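Local coordinates for protein endoribonuclease (Porcine reproductive and respiratory syndrome virus, PDB 5DA1) that acts as a dimerization-dependent endoribonuclease and beta interferon antagonist, and probably degrades 5'-polyuridines formed during viral RNA replication, at residues Trp46-Val51 with Lys89-Glu94; Glu100-Thr105 with Trp199-Asp204; Gly106-Asp111 with Arg153-Glu158. All coordinates share one frame; numbering follows the deposited sequence.

Contact 1 of 3, residues Trp46-Val51 with Lys89-Glu94; sequences WPDRLV and KFVRGE
The backbone N of Phe90 bonds to Arg49 O at 2.9 Å, and Arg49 N returns a bond of 3.1 Å to Phe90 O, which makes Arg49 and Phe90 a hydrogen-bonded antiparallel pair. It joins strands 49-53 and 83-91 of the mixed sheet in the N-terminal domain of NSP11; the next pair, Leu50 with Lys89, is non-hydrogen-bonded. Over 49-51 and 89-91 the strand axes run at 160°.

Beyond the ladder, strand 83-91 turns back through a type I' turn, Val91 to Glu94, that links it to strand 94-96 as a hairpin. Both central N-H groups of this turn bond to the segment 46-51. Gly93 N reaches Pro47 O at 3.0 Å, and Arg92 N meets Asp48 OD2 at 3.1 Å, coming from above the carboxylate plane rather than within it. The carboxylate thus serves a backbone amide; the nearby guanidinium of Arg92 does not touch it.

Arg49 and Phe90 point to the same side of the sheet and carry the side-chain contact. CG of Arg49 sits between its backbone N and carbonyl carbon (chi1 71°), and from there the chain runs extended across the ring of Phe90. The guanidinium lies flat on one ring face, planes 20° apart, with CZ of Arg49 3.6 Å from the ring centroid: a stacked cation-pi pair. Val51 CG2 approaches the ring at its edge, at 4.1 Å from Phe90 CE2.

Hydrogen bonds also hold the guanidinium's rotation. Arg49 NH2 bonds to the side chain of Asn42, and Arg49 NH1 bonds at 2.7 Å to Trp46 O, which lies in the guanidinium plane while NH2 stands above the centre of the Phe90 ring.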
loop_
_atom_site.group_PDB
_atom_site.type_symbol
_atom_site.label_atom_id
_atom_site.label_comp_id
_atom_site.label_asym_id
_atom_site.label_seq_id
_atom_site.Cartn_x
_atom_site.Cartn_y
_atom_site.Cartn_z
ATOM N N TRP A 46 32.948 -20.301 8.134
ATOM C CA TRP A 46 32.297 -19.422 7.155
ATOM C C TRP A 46 33.028 -18.080 7.027
ATOM O O TRP A 46 32.785 -17.148 7.789
ATOM C CB TRP A 46 30.824 -19.224 7.504
ATOM C CG TRP A 46 30.078 -20.500 7.825
ATOM C CD1 TRP A 46 30.346 -21.760 7.357
ATOM C CD2 TRP A 46 28.928 -20.625 8.663
ATOM N NE1 TRP A 46 29.434 -22.658 7.864
ATOM C CE2 TRP A 46 28.555 -21.986 8.666
ATOM C CE3 TRP A 46 28.174 -19.716 9.408
ATOM C CZ2 TRP A 46 27.464 -22.461 9.388
ATOM C CZ3 TRP A 46 27.098 -20.178 10.129
ATOM C CH2 TRP A 46 26.743 -21.539 10.118
ATOM N N PRO A 47 33.944 -17.982 6.055
ATOM C CA PRO A 47 34.796 -16.793 5.959
ATOM C C PRO A 47 34.054 -15.481 5.769
ATOM O O PRO A 47 34.431 -14.486 6.379
ATOM C CB PRO A 47 35.704 -17.085 4.755
ATOM C CG PRO A 47 35.020 -18.196 3.998
ATOM C CD PRO A 47 34.301 -19.003 5.052
ATOM N N ASP A 48 33.033 -15.454 4.920
ATOM C CA ASP A 48 32.249 -14.215 4.744
ATOM C C ASP A 48 30.888 -14.343 5.379
ATOM O O ASP A 48 30.008 -15.064 4.858
ATOM C CB ASP A 48 32.117 -13.844 3.287
ATOM C CG ASP A 48 33.418 -13.929 2.573
ATOM O OD1 ASP A 48 33.778 -15.069 2.204
ATOM O OD2 ASP A 48 34.085 -12.871 2.406
ATOM N N ARG A 49 30.736 -13.672 6.520
ATOM C CA ARG A 49 29.574 -13.877 7.382
ATOM C C ARG A 49 29.213 -12.596 8.130
ATOM O O ARG A 49 30.056 -11.704 8.320
ATOM C CB ARG A 49 29.811 -15.033 8.355
ATOM C CG ARG A 49 30.823 -14.730 9.456
ATOM C CD ARG A 49 31.060 -15.888 10.457
ATOM N NE ARG A 49 32.102 -15.510 11.414
ATOM C CZ ARG A 49 33.417 -15.566 11.171
ATOM N NH1 ARG A 49 33.878 -16.030 10.007
ATOM N NH2 ARG A 49 34.280 -15.155 12.102
ATOM N N LEU A 50 27.949 -12.498 8.520
ATOM C CA LEU A 50 27.495 -11.375 9.310
ATOM C C LEU A 50 26.794 -11.928 10.529
ATOM O O LEU A 50 25.804 -12.660 10.426
ATOM C CB LEU A 50 26.578 -10.463 8.497
ATOM C CG LEU A 50 26.005 -9.209 9.168
ATOM C CD1 LEU A 50 27.046 -8.125 9.401
ATOM C CD2 LEU A 50 24.922 -8.660 8.279
ATOM N N VAL A 51 27.331 -11.596 11.695
ATOM C CA VAL A 51 26.822 -12.190 12.925
ATOM C C VAL A 51 25.999 -11.219 13.760
ATOM O O VAL A 51 26.401 -10.088 14.028
ATOM C CB VAL A 51 27.931 -12.827 13.790
ATOM C CG1 VAL A 51 27.314 -13.814 14.736
ATOM C CG2 VAL A 51 28.930 -13.552 12.940
ATOM N N LYS A 89 30.635 -7.701 10.657
ATOM C CA LYS A 89 30.952 -8.146 9.315
ATOM C C LYS A 89 32.356 -8.780 9.190
ATOM O O LYS A 89 33.363 -8.084 9.316
ATOM C CB LYS A 89 30.812 -6.996 8.298
ATOM C CG LYS A 89 30.567 -7.462 6.818
ATOM C CD LYS A 89 31.101 -6.469 5.763
ATOM C CE LYS A 89 30.248 -6.511 4.460
ATOM N NZ LYS A 89 31.025 -6.535 3.163
ATOM N N PHE A 90 32.401 -10.086 8.910
ATOM C CA PHE A 90 33.637 -10.785 8.539
ATOM C C PHE A 90 33.802 -10.948 7.036
ATOM O O PHE A 90 32.909 -11.429 6.350
ATOM C CB PHE A 90 33.666 -12.174 9.182
ATOM C CG PHE A 90 33.790 -12.134 10.660
ATOM C CD1 PHE A 90 35.044 -12.019 11.261
ATOM C CD2 PHE A 90 32.658 -12.163 11.459
ATOM C CE1 PHE A 90 35.177 -11.962 12.634
ATOM C CE2 PHE A 90 32.774 -12.112 12.848
ATOM C CZ PHE A 90 34.044 -12.018 13.435
ATOM N N VAL A 91 34.955 -10.571 6.522
ATOM C CA VAL A 91 35.251 -10.794 5.114
ATOM C C VAL A 91 36.608 -11.484 4.962
ATOM O O VAL A 91 37.637 -10.992 5.458
ATOM C CB VAL A 91 35.168 -9.481 4.323
ATOM C CG1 VAL A 91 36.012 -9.524 3.031
ATOM C CG2 VAL A 91 33.705 -9.181 4.033
ATOM N N ARG A 92 36.593 -12.631 4.277
ATOM C CA ARG A 92 37.747 -13.550 4.240
ATOM C C ARG A 92 38.295 -13.745 5.663
ATOM O O ARG A 92 39.469 -13.480 5.938
ATOM C CB ARG A 92 38.852 -13.075 3.274
ATOM C CG ARG A 92 38.414 -12.905 1.810
ATOM C CD ARG A 92 39.522 -12.227 0.972
ATOM N NE ARG A 92 39.056 -11.065 0.190
ATOM C CZ ARG A 92 39.070 -10.975 -1.148
ATOM N NH1 ARG A 92 39.534 -11.983 -1.895
ATOM N NH2 ARG A 92 38.621 -9.870 -1.749
ATOM N N GLY A 93 37.409 -14.169 6.563
ATOM C CA GLY A 93 37.778 -14.528 7.923
ATOM C C GLY A 93 38.103 -13.355 8.820
ATOM O O GLY A 93 38.289 -13.543 10.024
ATOM N N GLU A 94 38.171 -12.146 8.258
ATOM C CA GLU A 94 38.603 -10.993 9.056
ATOM C C GLU A 94 37.592 -9.840 9.196
ATOM O O GLU A 94 37.226 -9.193 8.212
ATOM C CB GLU A 94 39.982 -10.483 8.593
ATOM C CG GLU A 94 40.759 -9.709 9.686
ATOM C CD GLU A 94 40.820 -10.459 11.046
ATOM O OE1 GLU A 94 41.617 -11.439 11.167
ATOM O OE2 GLU A 94 40.076 -10.053 11.987
#

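Contact 2 of 3, residues Glu100-Thr105 with Trp199-Asp204; sequences ETVFST and WKVMLD
Asp204 closes this contact from both its backbone and its side chain. Its backbone N bonds to Val102 O at 2.7 Å, and Val102 N bonds to Met202 O at 2.8 Å. Together they form a single beta bridge, Val102 with Leu203, by which the irregular segment 100-105 joins strand 197-203, an outer strand of the antiparallel three-stranded sheet in the EndoU-family domain.

Val102 O takes a second donor, the hydroxyl of Thr101, at 2.8 Å from Thr101 OG1 and on a lone pair in the carbonyl plane. OG1 stands anti to the backbone N of Thr101 (chi1 -174°), which turns it toward the strand's end, where it also accepts a bond from Phe205 N.

The carboxylate of Asp204 is met by Ser104 twice. Ser104 N approaches Asp204 OD1 at 2.8 Å on the syn side, 22° out of the carboxylate plane. Ser104 OG donates to Asp204 OD2, a bond modelled very short and of doubtful length; OD2 is also hydrogen-bonded to Ser159 OG. Asp204 lies in the short link between strands 197-203 and 206-213, and its side chain packs on Lys8 of helix 7-12.

Apolar packing flanks the polar row: Val102 CG2 lies 3.9 Å from Leu203 CD1 and 4.1 Å from Val201 CG1. The side chain of Leu203 is about 11 Å from that of His144, a predicted active-site residue.

The amide of Ser104 at OD1, with serine hydroxyls at OD2, would be expected to favour the ionised form of the buried Asp204 carboxylate.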
loop_
_atom_site.group_PDB
_atom_site.type_symbol
_atom_site.label_atom_id
_atom_site.label_comp_id
_atom_site.label_asym_id
_atom_site.label_seq_id
_atom_site.Cartn_x
_atom_site.Cartn_y
_atom_site.Cartn_z
ATOM N N GLU A 100 28.561 4.162 9.948
ATOM C CA GLU A 100 27.612 4.618 10.946
ATOM C C GLU A 100 26.233 4.788 10.273
ATOM O O GLU A 100 26.155 5.367 9.191
ATOM C CB GLU A 100 28.124 5.901 11.586
ATOM C CG GLU A 100 27.459 6.221 12.935
ATOM C CD GLU A 100 28.460 6.422 14.097
ATOM O OE1 GLU A 100 28.279 7.408 14.870
ATOM O OE2 GLU A 100 29.409 5.592 14.239
ATOM N N THR A 101 25.168 4.261 10.889
ATOM C CA THR A 101 23.846 4.218 10.249
ATOM C C THR A 101 22.659 4.492 11.171
ATOM O O THR A 101 22.744 4.275 12.368
ATOM C CB THR A 101 23.583 2.861 9.545
ATOM O OG1 THR A 101 22.349 2.923 8.816
ATOM C CG2 THR A 101 23.487 1.739 10.559
ATOM N N VAL A 102 21.548 4.967 10.608
ATOM C CA VAL A 102 20.281 4.984 11.356
ATOM C C VAL A 102 19.481 3.710 11.050
ATOM O O VAL A 102 19.822 2.973 10.105
ATOM C CB VAL A 102 19.423 6.273 11.160
ATOM C CG1 VAL A 102 19.956 7.407 12.034
ATOM C CG2 VAL A 102 19.357 6.685 9.718
ATOM N N PHE A 103 18.446 3.446 11.851
ATOM C CA PHE A 103 17.750 2.160 11.792
ATOM C C PHE A 103 16.235 2.249 11.691
ATOM O O PHE A 103 15.606 2.941 12.472
ATOM C CB PHE A 103 18.150 1.295 12.981
ATOM C CG PHE A 103 19.519 0.703 12.849
ATOM C CD1 PHE A 103 19.757 -0.353 11.956
ATOM C CD2 PHE A 103 20.579 1.207 13.593
ATOM C CE1 PHE A 103 21.043 -0.905 11.801
ATOM C CE2 PHE A 103 21.872 0.674 13.456
ATOM C CZ PHE A 103 22.111 -0.387 12.555
ATOM N N SER A 104 15.645 1.566 10.716
ATOM C CA SER A 104 14.196 1.363 10.741
ATOM C C SER A 104 13.830 0.661 12.056
ATOM O O SER A 104 14.616 -0.120 12.598
ATOM C CB SER A 104 13.729 0.513 9.559
ATOM O OG SER A 104 14.172 1.034 8.323
ATOM N N THR A 105 12.623 0.934 12.538
ATOM C CA THR A 105 12.186 0.578 13.883
ATOM C C THR A 105 11.338 -0.682 13.966
ATOM O O THR A 105 11.017 -1.138 15.074
ATOM C CB THR A 105 11.349 1.726 14.470
ATOM O OG1 THR A 105 10.208 1.996 13.614
ATOM C CG2 THR A 105 12.201 2.962 14.610
ATOM N N TRP A 199 21.080 15.981 2.232
ATOM C CA TRP A 199 21.962 15.197 3.012
ATOM C C TRP A 199 22.222 13.844 2.384
ATOM O O TRP A 199 21.405 13.309 1.643
ATOM C CB TRP A 199 21.345 15.037 4.365
ATOM C CG TRP A 199 21.125 16.357 5.038
ATOM C CD1 TRP A 199 19.940 17.039 5.171
ATOM C CD2 TRP A 199 22.115 17.148 5.678
ATOM N NE1 TRP A 199 20.136 18.197 5.875
ATOM C CE2 TRP A 199 21.464 18.292 6.199
ATOM C CE3 TRP A 199 23.489 16.992 5.881
ATOM C CZ2 TRP A 199 22.141 19.284 6.901
ATOM C CZ3 TRP A 199 24.167 17.974 6.579
ATOM C CH2 TRP A 199 23.488 19.114 7.085
ATOM N N LYS A 200 23.391 13.305 2.664
ATOM C CA LYS A 200 23.615 11.905 2.466
ATOM C C LYS A 200 23.480 11.269 3.829
ATOM O O LYS A 200 24.039 11.758 4.802
ATOM C CB LYS A 200 24.973 11.666 1.835
ATOM C CG LYS A 200 24.964 12.120 0.392
ATOM C CD LYS A 200 26.163 11.601 -0.342
ATOM C CE LYS A 200 25.795 11.286 -1.799
ATOM N NZ LYS A 200 26.867 10.452 -2.464
ATOM N N VAL A 201 22.670 10.217 3.901
ATOM C CA VAL A 201 22.371 9.541 5.157
ATOM C C VAL A 201 22.450 8.035 4.951
ATOM O O VAL A 201 22.093 7.520 3.900
ATOM C CB VAL A 201 20.970 9.888 5.693
ATOM C CG1 VAL A 201 20.822 9.413 7.100
ATOM C CG2 VAL A 201 20.723 11.372 5.648
ATOM N N MET A 202 22.953 7.346 5.965
ATOM C CA MET A 202 22.958 5.912 5.989
ATOM C C MET A 202 21.765 5.481 6.815
ATOM O O MET A 202 21.662 5.837 7.994
ATOM C CB MET A 202 24.252 5.391 6.605
ATOM C CG MET A 202 25.465 5.554 5.708
ATOM S SD MET A 202 25.535 4.307 4.387
ATOM C CE MET A 202 25.520 2.816 5.341
ATOM N N LEU A 203 20.858 4.735 6.174
ATOM C CA LEU A 203 19.692 4.146 6.850
ATOM C C LEU A 203 19.671 2.630 6.589
ATOM O O LEU A 203 19.692 2.205 5.436
ATOM C CB LEU A 203 18.394 4.828 6.382
ATOM C CG LEU A 203 17.084 4.136 6.743
ATOM C CD1 LEU A 203 16.621 4.492 8.116
ATOM C CD2 LEU A 203 16.011 4.427 5.717
ATOM N N ASP A 204 19.650 1.837 7.666
ATOM C CA ASP A 204 19.706 0.378 7.581
ATOM C C ASP A 204 20.882 -0.037 6.738
ATOM O O ASP A 204 20.807 -0.998 5.979
ATOM C CB ASP A 204 18.440 -0.185 6.943
ATOM C CG ASP A 204 17.207 0.027 7.787
ATOM O OD1 ASP A 204 17.321 0.187 9.025
ATOM O OD2 ASP A 204 16.106 0.018 7.192
#

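Contact 3 of 3, residues Gly106-Asp111 with Arg153-Glu158; sequences GRIEVD and RFLPKE
The aliphatic parts of Ile108 and Lys157 meet, the two side chains crossing at a slant. The contact sets the short, weakly bonded helix 107-110 against an irregular loop that leads to strand 161-167 in the EndoU-family domain. The CG2 branch of Ile108, anti to its backbone N, does the touching: it lies 3.5 Å from Lys157 CD and equally far from Pro156 O, with Leu155 CB at 4.2 Å from the same CG2.

Lys157 does not extend away from this methyl group. Its chain bends at chi2 (-44°) and again at chi4 (-72°), so that CD and CE pass alongside the helix, CE lying 3.3 Å from Ile108 O and 4.1 Å from Glu109 CA. The second bend carries NZ back to its own loop, where it bonds to Leu155 O at 3.0 Å. In the backbone, Lys157 is the centre of an inverse gamma turn.

Glu109 comes close to Lys157, but its carboxylate is engaged in a salt bridge with Lys8. At the start of the segment 153-158, Arg153 packs on Leu77 of the second subunit.

The join between helix and loop is therefore largely van der Waals packing, with carbonyl oxygens among the atoms that touch: the ammonium group of Lys157 is committed to a carbonyl of its own segment, while its methylenes act as a hydrocarbon surface for Ile108.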
loop_
_atom_site.group_PDB
_atom_site.type_symbol
_atom_site.label_atom_id
_atom_site.label_comp_id
_atom_site.label_asym_id
_atom_site.label_seq_id
_atom_site.Cartn_x
_atom_site.Cartn_y
_atom_site.Cartn_z
ATOM N N GLY A 106 10.942 -1.225 12.819
ATOM C CA GLY A 106 10.149 -2.458 12.781
ATOM C C GLY A 106 8.662 -2.189 12.577
ATOM O O GLY A 106 7.881 -3.122 12.348
ATOM N N ARG A 107 8.264 -0.922 12.654
ATOM C CA ARG A 107 6.855 -0.552 12.616
ATOM C C ARG A 107 6.187 -0.941 11.329
ATOM O O ARG A 107 4.996 -1.322 11.316
ATOM C CB ARG A 107 6.669 0.951 12.880
ATOM C CG ARG A 107 6.889 1.276 14.368
ATOM C CD ARG A 107 6.596 2.696 14.775
ATOM N NE ARG A 107 7.693 3.558 14.406
ATOM C CZ ARG A 107 7.781 4.841 14.736
ATOM N NH1 ARG A 107 6.820 5.392 15.468
ATOM N NH2 ARG A 107 8.822 5.567 14.319
ATOM N N ILE A 108 6.933 -0.869 10.241
ATOM C CA ILE A 108 6.347 -1.194 8.975
ATOM C C ILE A 108 6.107 -2.678 8.890
ATOM O O ILE A 108 5.079 -3.105 8.381
ATOM C CB ILE A 108 7.175 -0.646 7.801
ATOM C CG1 ILE A 108 6.916 0.858 7.643
ATOM C CG2 ILE A 108 6.888 -1.392 6.507
ATOM C CD1 ILE A 108 7.756 1.477 6.586
ATOM N N GLU A 109 7.026 -3.471 9.419
ATOM C CA GLU A 109 6.859 -4.925 9.369
ATOM C C GLU A 109 5.678 -5.423 10.218
ATOM O O GLU A 109 5.001 -6.367 9.850
ATOM C CB GLU A 109 8.143 -5.641 9.759
ATOM C CG GLU A 109 9.206 -5.686 8.659
ATOM C CD GLU A 109 10.010 -4.399 8.516
ATOM O OE1 GLU A 109 9.761 -3.401 9.251
ATOM O OE2 GLU A 109 10.920 -4.398 7.654
ATOM N N VAL A 110 5.412 -4.754 11.327
ATOM C CA VAL A 110 4.449 -5.203 12.321
ATOM C C VAL A 110 3.139 -4.408 12.209
ATOM O O VAL A 110 2.183 -4.622 12.980
ATOM C CB VAL A 110 5.105 -5.075 13.727
ATOM C CG1 VAL A 110 4.228 -4.298 14.728
ATOM C CG2 VAL A 110 5.490 -6.427 14.250
ATOM N N ASP A 111 3.105 -3.487 11.244
ATOM C CA ASP A 111 1.953 -2.583 11.019
ATOM C C ASP A 111 1.478 -1.777 12.242
ATOM O O ASP A 111 0.286 -1.662 12.510
ATOM C CB ASP A 111 0.783 -3.306 10.353
ATOM C CG ASP A 111 -0.076 -2.373 9.516
ATOM O OD1 ASP A 111 0.441 -1.384 8.951
ATOM O OD2 ASP A 111 -1.287 -2.615 9.411
ATOM N N ARG A 153 -3.396 0.950 3.208
ATOM C CA ARG A 153 -3.340 -0.220 4.103
ATOM C C ARG A 153 -2.080 -1.057 3.972
ATOM O O ARG A 153 -1.667 -1.613 4.935
ATOM C CB ARG A 153 -4.572 -1.132 3.941
ATOM C CG ARG A 153 -5.583 -0.872 4.988
ATOM C CD ARG A 153 -6.947 -0.727 4.430
ATOM N NE ARG A 153 -7.930 -0.458 5.492
ATOM C CZ ARG A 153 -8.643 -1.412 6.098
ATOM N NH1 ARG A 153 -8.478 -2.708 5.756
ATOM N NH2 ARG A 153 -9.528 -1.065 7.034
ATOM N N PHE A 154 -1.507 -1.155 2.781
ATOM C CA PHE A 154 -0.270 -1.891 2.540
ATOM C C PHE A 154 0.958 -0.983 2.337
ATOM O O PHE A 154 0.959 -0.097 1.486
ATOM C CB PHE A 154 -0.410 -2.810 1.314
ATOM C CG PHE A 154 0.837 -3.591 1.018
ATOM C CD1 PHE A 154 1.092 -4.810 1.692
ATOM C CD2 PHE A 154 1.797 -3.091 0.109
ATOM C CE1 PHE A 154 2.288 -5.540 1.464
ATOM C CE2 PHE A 154 3.008 -3.814 -0.135
ATOM C CZ PHE A 154 3.253 -5.051 0.569
ATOM N N LEU A 155 2.012 -1.257 3.093
ATOM C CA LEU A 155 3.262 -0.530 3.007
ATOM C C LEU A 155 4.422 -1.457 2.609
ATOM O O LEU A 155 4.676 -2.475 3.284
ATOM C CB LEU A 155 3.552 0.121 4.369
ATOM C CG LEU A 155 2.467 1.076 4.865
ATOM C CD1 LEU A 155 2.827 1.657 6.230
ATOM C CD2 LEU A 155 2.221 2.189 3.860
ATOM N N PRO A 156 5.155 -1.129 1.532
ATOM C CA PRO A 156 6.216 -2.060 1.150
ATOM C C PRO A 156 7.193 -2.315 2.286
ATOM O O PRO A 156 7.538 -1.400 3.039
ATOM C CB PRO A 156 6.901 -1.333 0.020
ATOM C CG PRO A 156 5.798 -0.605 -0.615
ATOM C CD PRO A 156 5.006 -0.061 0.531
ATOM N N LYS A 157 7.636 -3.548 2.437
ATOM C CA LYS A 157 8.574 -3.791 3.503
ATOM C C LYS A 157 9.993 -3.332 3.091
ATOM O O LYS A 157 10.909 -4.140 2.874
ATOM C CB LYS A 157 8.481 -5.234 3.977
ATOM C CG LYS A 157 7.068 -5.646 4.383
ATOM C CD LYS A 157 6.372 -4.594 5.221
ATOM C CE LYS A 157 4.997 -5.024 5.729
ATOM N NZ LYS A 157 3.940 -5.067 4.653
ATOM N N GLU A 158 10.162 -2.014 2.966
ATOM C CA GLU A 158 11.433 -1.447 2.494
ATOM C C GLU A 158 11.945 -0.406 3.484
ATOM O O GLU A 158 11.170 0.156 4.272
ATOM C CB GLU A 158 11.248 -0.831 1.112
ATOM C CG GLU A 158 10.830 -1.825 0.007
ATOM C CD GLU A 158 11.998 -2.688 -0.514
ATOM O OE1 GLU A 158 13.213 -2.356 -0.335
ATOM O OE2 GLU A 158 11.683 -3.726 -1.136
#

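In the fold
Along the chain contact 1 closes before the other two begin, and contact 3 lies inside the loop closed by contact 2. Contact 1 holds together part of a separate N-terminal domain, centred about 22 Å from the centre of contact 2 and 30 Å from that of contact 3, touching neither. Contacts 2 and 3 both belong to the EndoU-family domain, their centres about 17 Å apart. One continuous stretch, 100-111, meets the edge strand 197-203 first and the loop 153-158 next, tying two parts of the endonuclease domain together near the predicted site: the side chains of Ile108 (contact 3) and Leu203 (contact 2) are about 10 and 11 Å from that of His144, a predicted active-site residue.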